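Local coordinates for peptidoglycan synthetase penicillin-binding protein 3 (Bifidobacterium adolescentis, PDB 4YE5) that probably binds penicillin and, as a member of the transpeptidase family, is thought to cross-link peptidoglycan during cell-wall synthesis, at residues 153-158 and 219-224. Numbering follows the deposited sequence.
Sequences GTLMGS and IDRDVQ
Leu155 lays its side chain against the first turn of helix 221-238, and Met156 packs beside it on Gln224 and on Ile219, just ahead of the helix. The contact is van der Waals packing, mostly carbon and selenium but with the amide nitrogen of Gln224 taking part, and no hydrogen bond joins residues 153-158 and 219-224. Leu155 spreads its two methyls over two helix residues one turn apart: CD2 meets CG of Arg221 at 3.5 Å, the two side chains crossing at about a right angle, while CD1 lies 3.7 Å from CG of Gln224. Met156, a selenomethionine, has CG between its backbone N and carbonyl carbon (chi1 67°). From there the chain runs past Ile219 in the opposite direction, and CE comes within 3.8 Å of Ile219 CG2, with SE almost as near that same methyl.

The polar groups at this interface find their partners elsewhere. CB of Met156 packs 3.6 Å from NE2 of Gln224, whose chain turns at chi2 (77°); that amide nitrogen bonds to Glu228 and OE1 to the backbone N of Leu258, which together fix the rotation of the buried amide. Glu228 also takes the backbone N-H of Met156, so one carboxylate oxygen joins the loop to the helix. Arg221 lends only its aliphatic part to Leu155, its NH1 reaching Asn152.

Within 219-224, Asp220 is the N-cap: OD1 accepts from Val223 N (3.0 Å, 156°) and, weakly, from Asp222 N. Its side chain starts away from the loop, leaving the apolar packing to its neighbours.

The arrangement is that of a loop from the N-terminal, dimerisation-type region packed on the capped start of the helix that follows strand 214-217 and leads into strand 242-249 of the five-stranded transpeptidase sheet, a buried junction between the two parts of this penicillin-binding protein.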
loop_
_atom_site.group_PDB
_atom_site.type_symbol
_atom_site.label_atom_id
_atom_site.label_comp_id
_atom_site.label_asym_id
_atom_site.label_seq_id
_atom_site.Cartn_x
_atom_site.Cartn_y
_atom_site.Cartn_z
ATOM N N GLY A 153 13.606 2.748 -7.816
ATOM C CA GLY A 153 13.372 1.897 -8.984
ATOM C C GLY A 153 12.237 0.883 -8.827
ATOM O O GLY A 153 11.060 1.245 -8.747
ATOM N N THR A 154 12.598 -0.394 -8.768
ATOM C CA THR A 154 11.618 -1.475 -8.638
ATOM C C THR A 154 11.070 -1.703 -7.235
ATOM O O THR A 154 10.082 -2.443 -7.070
ATOM C CB THR A 154 12.213 -2.829 -9.112
ATOM O OG1 THR A 154 13.366 -3.132 -8.321
ATOM C CG2 THR A 154 12.611 -2.748 -10.593
ATOM N N LEU A 155 11.715 -1.119 -6.221
ATOM C CA LEU A 155 11.259 -1.330 -4.838
ATOM C C LEU A 155 9.778 -0.987 -4.696
ATOM O O LEU A 155 9.360 0.099 -5.068
ATOM C CB LEU A 155 12.084 -0.504 -3.842
ATOM C CG LEU A 155 11.656 -0.681 -2.374
ATOM C CD1 LEU A 155 12.131 -2.022 -1.821
ATOM C CD2 LEU A 155 12.185 0.468 -1.524
HETATM N N MSE A 156 8.987 -1.928 -4.176
HETATM C CA MSE A 156 7.537 -1.758 -4.019
HETATM C C MSE A 156 6.855 -1.019 -5.208
HETATM O O MSE A 156 5.969 -0.186 -5.013
HETATM C CB MSE A 156 7.216 -1.080 -2.662
HETATM C CG MSE A 156 7.698 0.397 -2.519
HETATM SE SE MSE A 156 7.246 1.202 -0.763
HETATM C CE MSE A 156 9.061 1.559 -0.204
ATOM N N GLY A 157 7.267 -1.349 -6.430
ATOM C CA GLY A 157 6.871 -0.585 -7.611
ATOM C C GLY A 157 5.371 -0.516 -7.834
ATOM O O GLY A 157 4.826 0.552 -8.105
ATOM N N SER A 158 4.683 -1.642 -7.697
ATOM C CA SER A 158 3.256 -1.652 -7.994
ATOM C C SER A 158 2.462 -1.140 -6.808
ATOM O O SER A 158 1.300 -0.699 -6.959
ATOM C CB SER A 158 2.784 -3.061 -8.378
ATOM O OG SER A 158 3.045 -3.963 -7.309
ATOM N N ILE A 219 5.613 2.004 5.799
ATOM C CA ILE A 219 6.570 1.084 5.185
ATOM C C ILE A 219 7.998 1.538 5.474
ATOM O O ILE A 219 8.318 2.717 5.344
ATOM C CB ILE A 219 6.402 1.023 3.647
ATOM C CG1 ILE A 219 4.999 0.554 3.260
ATOM C CG2 ILE A 219 7.493 0.135 2.999
ATOM C CD1 ILE A 219 4.735 -0.947 3.520
ATOM N N ASP A 220 8.846 0.593 5.860
ATOM C CA ASP A 220 10.281 0.843 6.035
ATOM C C ASP A 220 11.015 0.299 4.818
ATOM O O ASP A 220 10.902 -0.883 4.505
ATOM C CB ASP A 220 10.801 0.107 7.273
ATOM C CG ASP A 220 12.273 0.386 7.545
ATOM O OD1 ASP A 220 13.123 -0.233 6.871
ATOM O OD2 ASP A 220 12.577 1.225 8.428
ATOM N N ARG A 221 11.787 1.168 4.172
ATOM C CA ARG A 221 12.486 0.876 2.917
ATOM C C ARG A 221 13.385 -0.347 3.078
ATOM O O ARG A 221 13.439 -1.194 2.198
ATOM C CB ARG A 221 13.338 2.103 2.525
ATOM C CG ARG A 221 13.659 2.289 1.056
ATOM C CD ARG A 221 14.513 3.564 0.820
ATOM N NE ARG A 221 15.731 3.493 1.606
ATOM C CZ ARG A 221 16.919 3.133 1.133
ATOM N NH1 ARG A 221 17.092 2.879 -0.155
ATOM N NH2 ARG A 221 17.951 3.065 1.954
ATOM N N ASP A 222 14.084 -0.443 4.208
ATOM C CA ASP A 222 14.998 -1.569 4.455
ATOM C C ASP A 222 14.262 -2.888 4.694
ATOM O O ASP A 222 14.684 -3.941 4.205
ATOM C CB ASP A 222 15.948 -1.260 5.620
ATOM C CG ASP A 222 16.709 0.061 5.415
ATOM O OD1 ASP A 222 17.538 0.133 4.476
ATOM O OD2 ASP A 222 16.459 1.034 6.172
ATOM N N VAL A 223 13.168 -2.857 5.444
ATOM C CA VAL A 223 12.391 -4.095 5.624
ATOM C C VAL A 223 11.727 -4.508 4.300
ATOM O O VAL A 223 11.681 -5.690 3.949
ATOM C CB VAL A 223 11.318 -3.935 6.720
ATOM C CG1 VAL A 223 10.489 -5.220 6.870
ATOM C CG2 VAL A 223 11.985 -3.537 8.081
ATOM N N GLN A 224 11.193 -3.531 3.576
ATOM C CA GLN A 224 10.542 -3.816 2.300
ATOM C C GLN A 224 11.548 -4.419 1.322
ATOM O O GLN A 224 11.272 -5.410 0.649
ATOM C CB GLN A 224 9.947 -2.526 1.696
ATOM C CG GLN A 224 9.203 -2.772 0.360
ATOM C CD GLN A 224 7.814 -3.395 0.544
ATOM O OE1 GLN A 224 7.191 -3.263 1.591
ATOM N NE2 GLN A 224 7.310 -4.022 -0.505
#